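Local coordinates for protein polyprenyl synthetase (Zymomonas mobilis subsp. mobilis, PDB 4KKM) that probably acts as a metal-dependent prenyltransferase, condensing isoprenoid diphosphates into longer chains such as farnesyl diphosphate, at residues M95-I100 and G212-A217; C80-V85 and D230-Y235. One frame throughout, in Å; residues are numbered along the deposited sequence.

Contact 1 (M95-I100 and G212-A217)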
ATOM      1  N   MET B  95      -3.669 -11.947   8.908  1.00 28.85           N
ATOM      2  CA  MET B  95      -3.962 -11.814   7.478  1.00 25.52           C
ATOM      3  C   MET B  95      -3.390 -10.517   6.914  1.00 22.68           C
ATOM      4  O   MET B  95      -2.818 -10.505   5.824  1.00 25.25           O
ATOM      5  CB  MET B  95      -5.463 -11.890   7.177  1.00 25.89           C
ATOM      6  CG  MET B  95      -5.793 -11.619   5.704  1.00 23.32           C
ATOM      7  SD  MET B  95      -7.458 -12.121   5.204  1.00 26.68           S
ATOM      8  CE  MET B  95      -8.457 -11.233   6.402  1.00 28.40           C
ATOM      9  N   ALA B  96      -3.548  -9.429   7.666  1.00 23.45           N
ATOM     10  CA  ALA B  96      -3.062  -8.121   7.233  1.00 23.29           C
ATOM     11  C   ALA B  96      -1.553  -8.113   6.977  1.00 22.54           C
ATOM     12  O   ALA B  96      -1.107  -7.596   5.953  1.00 19.58           O
ATOM     13  CB  ALA B  96      -3.439  -7.039   8.251  1.00 24.15           C
ATOM     14  N   ILE B  97      -0.763  -8.675   7.895  1.00 21.71           N
ATOM     15  CA  ILE B  97       0.689  -8.683   7.703  1.00 21.87           C
ATOM     16  C   ILE B  97       1.046  -9.617   6.554  1.00 24.65           C
ATOM     17  O   ILE B  97       1.997  -9.373   5.803  1.00 22.13           O
ATOM     18  CB  ILE B  97       1.489  -9.035   9.012  1.00 21.32           C
ATOM     19  CG1 ILE B  97       3.003  -8.880   8.797  1.00 21.97           C
ATOM     20  CG2 ILE B  97       1.171 -10.444   9.509  1.00 23.35           C
ATOM     21  CD1 ILE B  97       3.411  -7.479   8.369  1.00 22.82           C
ATOM     22  N   GLU B  98       0.259 -10.673   6.395  1.00 21.20           N
ATOM     23  CA  GLU B  98       0.504 -11.628   5.322  1.00 24.93           C
ATOM     24  C   GLU B  98       0.196 -10.995   3.966  1.00 23.60           C
ATOM     25  O   GLU B  98       0.796 -11.359   2.961  1.00 24.12           O
ATOM     26  CB  GLU B  98      -0.297 -12.920   5.543  1.00 27.43           C
ATOM     27  CG  GLU B  98       0.042 -14.064   4.588  1.00 24.21           C
ATOM     28  CD  GLU B  98       1.415 -14.698   4.821  1.00 27.30           C
ATOM     29  OE1 GLU B  98       2.205 -14.207   5.659  1.00 24.22           O
ATOM     30  OE2 GLU B  98       1.710 -15.703   4.141  1.00 29.84           O
ATOM     31  N   CYS B  99      -0.721 -10.029   3.943  1.00 21.54           N
ATOM     32  CA  CYS B  99      -0.956  -9.258   2.725  1.00 23.29           C
ATOM     33  C   CYS B  99       0.314  -8.560   2.257  1.00 20.33           C
ATOM     34  O   CYS B  99       0.651  -8.585   1.074  1.00 21.33           O
ATOM     35  CB  CYS B  99      -2.050  -8.212   2.933  1.00 21.57           C
ATOM     36  SG  CYS B  99      -3.722  -8.871   2.912  1.00 23.49           S
ATOM     37  N   ILE B 100       1.005  -7.925   3.192  1.00 21.73           N
ATOM     38  CA  ILE B 100       2.242  -7.215   2.881  1.00 18.72           C
ATOM     39  C   ILE B 100       3.337  -8.186   2.443  1.00 21.59           C
ATOM     40  O   ILE B 100       4.043  -7.946   1.462  1.00 22.42           O
ATOM     41  CB  ILE B 100       2.723  -6.404   4.088  1.00 20.28           C
ATOM     42  CG1 ILE B 100       1.661  -5.370   4.485  1.00 20.55           C
ATOM     43  CG2 ILE B 100       4.097  -5.771   3.813  1.00 20.82           C
ATOM     44  CD1 ILE B 100       1.288  -4.389   3.377  1.00 24.35           C
ATOM     45  N   GLY B 212       9.156  -7.389  13.261  1.00 21.97           N
ATOM     46  CA  GLY B 212       8.933  -6.411  14.317  1.00 22.98           C
ATOM     47  C   GLY B 212       7.457  -6.078  14.449  1.00 24.22           C
ATOM     48  O   GLY B 212       6.924  -5.987  15.556  1.00 23.75           O
ATOM     49  N   PHE B 213       6.785  -5.914  13.315  1.00 21.88           N
ATOM     50  CA  PHE B 213       5.355  -5.624  13.346  1.00 22.07           C
ATOM     51  C   PHE B 213       4.566  -6.748  14.012  1.00 25.27           C
ATOM     52  O   PHE B 213       3.655  -6.495  14.793  1.00 25.41           O
ATOM     53  CB  PHE B 213       4.779  -5.395  11.950  1.00 22.64           C
ATOM     54  CG  PHE B 213       3.280  -5.280  11.957  1.00 23.61           C
ATOM     55  CD1 PHE B 213       2.672  -4.080  12.286  1.00 21.49           C
ATOM     56  CD2 PHE B 213       2.483  -6.384  11.702  1.00 21.70           C
ATOM     57  CE1 PHE B 213       1.289  -3.974  12.318  1.00 25.19           C
ATOM     58  CE2 PHE B 213       1.104  -6.287  11.756  1.00 26.02           C
ATOM     59  CZ  PHE B 213       0.510  -5.082  12.059  1.00 23.89           C
ATOM     60  N   CYS B 214       4.902  -7.988  13.677  1.00 24.28           N
ATOM     61  CA  CYS B 214       4.188  -9.136  14.231  1.00 26.49           C
ATOM     62  C   CYS B 214       4.210  -9.143  15.756  1.00 26.90           C
ATOM     63  O   CYS B 214       3.184  -9.395  16.398  1.00 27.53           O
ATOM     64  CB  CYS B 214       4.774 -10.445  13.700  1.00 21.26           C
ATOM     65  SG  CYS B 214       4.514 -10.708  11.935  1.00 24.55           S
ATOM     66  N   LEU B 215       5.378  -8.866  16.327  1.00 25.12           N
ATOM     67  CA  LEU B 215       5.560  -8.867  17.781  1.00 24.42           C
ATOM     68  C   LEU B 215       4.930  -7.625  18.400  1.00 26.75           C
ATOM     69  O   LEU B 215       4.262  -7.698  19.434  1.00 27.39           O
ATOM     70  CB  LEU B 215       7.050  -8.948  18.145  1.00 21.27           C
ATOM     71  CG  LEU B 215       7.645 -10.360  18.296  1.00 24.32           C
ATOM     72  CD1 LEU B 215       7.087 -11.071  19.527  1.00 25.43           C
ATOM     73  CD2 LEU B 215       7.421 -11.206  17.034  1.00 25.05           C
ATOM     74  N   GLU B 216       5.132  -6.483  17.753  1.00 25.16           N
ATOM     75  CA  GLU B 216       4.589  -5.237  18.274  1.00 29.70           C
ATOM     76  C   GLU B 216       3.061  -5.255  18.226  1.00 28.44           C
ATOM     77  O   GLU B 216       2.396  -4.719  19.111  1.00 28.94           O
ATOM     78  CB  GLU B 216       5.152  -4.025  17.526  1.00 29.13           C
ATOM     79  CG  GLU B 216       4.695  -2.688  18.106  1.00 32.98           C
ATOM     80  CD  GLU B 216       5.372  -1.483  17.464  1.00 39.11           C
ATOM     81  OE1 GLU B 216       6.086  -1.652  16.450  1.00 35.03           O
ATOM     82  OE2 GLU B 216       5.188  -0.359  17.982  1.00 39.22           O
ATOM     83  N   ALA B 217       2.513  -5.902  17.201  1.00 27.88           N
ATOM     84  CA  ALA B 217       1.063  -6.011  17.060  1.00 30.04           C
ATOM     85  C   ALA B 217       0.443  -6.737  18.251  1.00 30.00           C
ATOM     86  O   ALA B 217      -0.633  -6.368  18.727  1.00 30.55           O
ATOM     87  CB  ALA B 217       0.705  -6.715  15.753  1.00 26.80           C
TER
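Ile-97 and Phe-213 reach across from their two helices and pass alongside one another, each side chain lying along the flank of the other. The end of the isoleucine does the closest touching: its CD1 lies 3.6 Å from Phe-213 CD2, approaching the ring obliquely. Further back, the branch point follows the same side of the ring, with Ile-97 CB 3.9 Å from Phe-213 CE2. CG1 of Ile-97 stands anti to the backbone N (chi1 -174°), which carries CD1 forward to the aromatic carbon and also lays CG1 3.9 Å from Cys-214 SG. The sulfur thus meets both branches of the isoleucine, since Ile-97 CG2 is 4.1 Å from the same Cys-214 SG. On its own helix, Phe-213 is backed by Ala-217, whose CB lies 4.0 Å above the ring plane toward the rim.

The two segments belong to helices 87-109 and 208-221 of the all-helical isoprenoid synthase fold, and run in roughly opposite directions here. Their backbones approach to 7.4 Å between Ile-97 CA and Cys-214 CA, deep in the bundle, and no hydrogen bond crosses between them. An alanine in place of this isoleucine is likely to open a gap beside the phenyl ring and leave the Cys-214 sulfur without its two aliphatic neighbours on this side. A third helix, 158-172, joins the same patch: Leu-168 touches both Ile-97 and Phe-213. Cys-214 also packs on Arg-72 and Leu-75 of helix 71-80.

Contact 2 (C80-V85 and D230-Y235)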
ATOM      1  N   CYS B  80      -0.119 -12.567  20.415  1.00 34.05           N
ATOM      2  CA  CYS B  80      -1.421 -12.231  20.991  1.00 37.60           C
ATOM      3  C   CYS B  80      -1.818 -13.213  22.093  1.00 40.34           C
ATOM      4  O   CYS B  80      -2.506 -12.850  23.053  1.00 43.30           O
ATOM      5  CB  CYS B  80      -2.499 -12.166  19.910  1.00 33.42           C
ATOM      6  SG  CYS B  80      -2.345 -10.729  18.844  1.00 36.99           S
ATOM      7  N   ALA B  81      -1.358 -14.454  21.956  1.00 40.46           N
ATOM      8  CA  ALA B  81      -1.613 -15.497  22.944  1.00 43.21           C
ATOM      9  C   ALA B  81      -1.022 -15.180  24.321  1.00 45.42           C
ATOM     10  O   ALA B  81      -1.465 -15.727  25.331  1.00 48.65           O
ATOM     11  CB  ALA B  81      -1.094 -16.840  22.442  1.00 42.22           C
ATOM     12  N   LEU B  82      -0.019 -14.305  24.365  1.00 39.64           N
ATOM     13  CA  LEU B  82       0.591 -13.911  25.638  1.00 39.72           C
ATOM     14  C   LEU B  82      -0.404 -13.174  26.512  1.00 39.59           C
ATOM     15  O   LEU B  82      -0.324 -13.201  27.736  1.00 41.40           O
ATOM     16  CB  LEU B  82       1.785 -12.982  25.408  1.00 37.33           C
ATOM     17  CG  LEU B  82       2.963 -13.512  24.600  1.00 39.82           C
ATOM     18  CD1 LEU B  82       4.001 -12.411  24.363  1.00 36.78           C
ATOM     19  CD2 LEU B  82       3.563 -14.670  25.340  1.00 35.74           C
ATOM     20  N   PHE B  83      -1.326 -12.480  25.863  1.00 42.83           N
ATOM     21  CA  PHE B  83      -2.258 -11.617  26.560  1.00 47.77           C
ATOM     22  C   PHE B  83      -3.655 -12.161  26.289  1.00 52.83           C
ATOM     23  O   PHE B  83      -3.788 -13.270  25.772  1.00 60.26           O
ATOM     24  CB  PHE B  83      -2.044 -10.187  26.068  1.00 41.05           C
ATOM     25  CG  PHE B  83      -0.579  -9.833  25.926  1.00 41.29           C
ATOM     26  CD1 PHE B  83       0.255  -9.873  27.032  1.00 43.01           C
ATOM     27  CD2 PHE B  83      -0.031  -9.508  24.692  1.00 38.17           C
ATOM     28  CE1 PHE B  83       1.606  -9.571  26.927  1.00 44.01           C
ATOM     29  CE2 PHE B  83       1.326  -9.204  24.573  1.00 37.94           C
ATOM     30  CZ  PHE B  83       2.144  -9.238  25.692  1.00 35.75           C
ATOM     31  N   ASN B  84      -4.701 -11.435  26.644  1.00 51.41           N
ATOM     32  CA  ASN B  84      -6.024 -11.992  26.384  1.00 64.56           C
ATOM     33  C   ASN B  84      -6.658 -11.377  25.153  1.00 55.99           C
ATOM     34  O   ASN B  84      -7.632 -10.639  25.243  1.00 62.71           O
ATOM     35  CB  ASN B  84      -6.953 -11.900  27.596  1.00 76.28           C
ATOM     36  CG  ASN B  84      -7.964 -13.041  27.634  1.00 83.36           C
ATOM     37  OD1 ASN B  84      -7.742 -14.096  27.035  1.00 84.61           O
ATOM     38  ND2 ASN B  84      -9.073 -12.835  28.334  1.00 86.24           N
ATOM     39  N   VAL B  85      -6.078 -11.685  23.999  1.00 53.11           N
ATOM     40  CA  VAL B  85      -6.556 -11.146  22.742  1.00 41.43           C
ATOM     41  C   VAL B  85      -7.483 -12.134  22.053  1.00 42.46           C
ATOM     42  O   VAL B  85      -7.183 -13.326  21.979  1.00 46.17           O
ATOM     43  CB  VAL B  85      -5.377 -10.808  21.814  1.00 40.96           C
ATOM     44  CG1 VAL B  85      -5.878 -10.237  20.500  1.00 34.47           C
ATOM     45  CG2 VAL B  85      -4.442  -9.835  22.516  1.00 39.11           C
ATOM     46  N   ASP B 230       8.934  -3.310  24.126  1.00 30.13           N
ATOM     47  CA  ASP B 230      10.352  -3.355  23.800  1.00 33.29           C
ATOM     48  C   ASP B 230      10.935  -4.770  23.862  1.00 32.11           C
ATOM     49  O   ASP B 230      11.722  -5.152  23.002  1.00 30.74           O
ATOM     50  CB  ASP B 230      11.145  -2.406  24.703  1.00 36.90           C
ATOM     51  CG  ASP B 230      10.956  -0.952  24.324  1.00 40.01           C
ATOM     52  OD1 ASP B 230      10.450  -0.685  23.214  1.00 42.83           O
ATOM     53  OD2 ASP B 230      11.317  -0.074  25.134  1.00 42.08           O
ATOM     54  N   ARG B 231      10.556  -5.537  24.880  1.00 27.44           N
ATOM     55  CA  ARG B 231      10.986  -6.929  24.974  1.00 27.70           C
ATOM     56  C   ARG B 231      10.545  -7.731  23.748  1.00 29.15           C
ATOM     57  O   ARG B 231      11.324  -8.504  23.182  1.00 30.26           O
ATOM     58  CB  ARG B 231      10.428  -7.583  26.235  1.00 29.51           C
ATOM     59  CG  ARG B 231      11.125  -7.174  27.520  1.00 35.37           C
ATOM     60  CD  ARG B 231      10.472  -7.854  28.709  1.00 39.82           C
ATOM     61  NE  ARG B 231      11.240  -7.657  29.933  1.00 43.69           N
ATOM     62  CZ  ARG B 231      12.251  -8.432  30.316  1.00 43.90           C
ATOM     63  NH1 ARG B 231      12.622  -9.467  29.572  1.00 34.75           N
ATOM     64  NH2 ARG B 231      12.885  -8.173  31.448  1.00 48.91           N
ATOM     65  N   LEU B 232       9.292  -7.547  23.350  1.00 25.61           N
ATOM     66  CA  LEU B 232       8.756  -8.242  22.182  1.00 21.72           C
ATOM     67  C   LEU B 232       9.449  -7.803  20.889  1.00 24.10           C
ATOM     68  O   LEU B 232       9.789  -8.633  20.050  1.00 24.71           O
ATOM     69  CB  LEU B 232       7.238  -8.047  22.088  1.00 22.61           C
ATOM     70  CG  LEU B 232       6.485  -8.656  23.277  1.00 30.21           C
ATOM     71  CD1 LEU B 232       4.982  -8.428  23.173  1.00 28.78           C
ATOM     72  CD2 LEU B 232       6.801 -10.135  23.388  1.00 32.96           C
ATOM     73  N   LYS B 233       9.672  -6.505  20.724  1.00 26.23           N
ATOM     74  CA  LYS B 233      10.381  -6.044  19.530  1.00 25.35           C
ATOM     75  C   LYS B 233      11.831  -6.536  19.516  1.00 26.21           C
ATOM     76  O   LYS B 233      12.396  -6.807  18.455  1.00 25.98           O
ATOM     77  CB  LYS B 233      10.302  -4.520  19.384  1.00 29.77           C
ATOM     78  CG  LYS B 233       8.894  -4.011  19.075  1.00 35.24           C
ATOM     79  CD  LYS B 233       8.896  -2.554  18.632  1.00 38.63           C
ATOM     80  CE  LYS B 233       9.237  -2.425  17.148  1.00 42.82           C
ATOM     81  NZ  LYS B 233       9.112  -1.017  16.675  1.00 50.61           N
ATOM     82  N   ALA B 234      12.421  -6.670  20.697  1.00 25.21           N
ATOM     83  CA  ALA B 234      13.776  -7.202  20.814  1.00 23.74           C
ATOM     84  C   ALA B 234      13.827  -8.676  20.402  1.00 27.18           C
ATOM     85  O   ALA B 234      14.795  -9.126  19.788  1.00 27.07           O
ATOM     86  CB  ALA B 234      14.298  -7.024  22.246  1.00 26.75           C
ATOM     87  N   TYR B 235      12.789  -9.429  20.757  1.00 27.63           N
ATOM     88  CA  TYR B 235      12.679 -10.819  20.320  1.00 29.61           C
ATOM     89  C   TYR B 235      12.640 -10.881  18.798  1.00 27.83           C
ATOM     90  O   TYR B 235      13.325 -11.703  18.185  1.00 28.89           O
ATOM     91  CB  TYR B 235      11.428 -11.475  20.912  1.00 31.28           C
ATOM     92  CG  TYR B 235      11.005 -12.785  20.260  1.00 28.83           C
ATOM     93  CD1 TYR B 235      10.248 -12.792  19.088  1.00 26.12           C
ATOM     94  CD2 TYR B 235      11.329 -14.013  20.838  1.00 25.94           C
ATOM     95  CE1 TYR B 235       9.845 -13.977  18.493  1.00 28.70           C
ATOM     96  CE2 TYR B 235      10.928 -15.213  20.243  1.00 27.81           C
ATOM     97  CZ  TYR B 235      10.182 -15.183  19.069  1.00 30.18           C
ATOM     98  OH  TYR B 235       9.768 -16.354  18.464  1.00 31.85           O
TER
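Leu-82 and Phe-83 are the last two residues of a type I beta turn that starts at Cys-80, and they face Leu-232 on helix 226-253. The turn is closed by Phe-83 N donating to Cys-80 O at 3.1 Å; beyond it the chain runs on as an irregular loop to helix 87-109. Opposite, residues 230-235 are regular helix, with Ala-234 N bonded to Asp-230 O. The backbones stay well apart: the nearest pair, Leu-82 CA and Leu-232 CA, is 10.5 Å apart, and side chains alone span the distance.

The side chains of Leu-82 and Phe-83 both start out toward residues 230-235, and Leu-232 meets the turn with both prongs of its fork. Its CD2 comes tip to tip against Leu-82, lying 3.7 Å from Leu-82 CD1. The other prong, Leu-232 CD1, reaches the edge of the Phe-83 ring close to its plane, 3.9 Å from Phe-83 CZ, and so touches the rim of the phenyl group and not its face. One face of that ring is taken by its neighbour in the turn: Leu-82 CB sits 3.6 Å above the plane, over the centre. With CG anti to the carbonyl carbon (chi1 -61°), Leu-82 sends its end past the ring to the helix. The meeting is wholly apolar and small, burying 97 Å² in all.

The contact ties the connection between helices 71-80 and 87-109 to helix 226-253. Leu-232 also rests on Thr-79 of helix 71-80 and on Leu-215 and Ala-219 of helix 208-221, while Leu-82 packs against Leu-308 of helix 306-314.

Contacts 1 and 2 lie with their centres 13 Å apart and are joined through helices 208-221 and 226-253, which follow each other in the chain. A salt bridge, Glu-216 OE1 to Lys-233 NZ at 3.1 Å, links residues of the two. Elsewhere between the same two helices, Leu-215 CD1 packs 3.6 Å from Tyr-235 CD1. The centre of contact 1 is about 6 Å from the centre of the chain, whereas that of contact 2 is about 16 Å from it. Neither reaches the calcium site of Asp-108 and Asp-114; Asp-108 lies on helix 87-109, further along the helix that carries 95-100, in the aspartate-rich motif of this family.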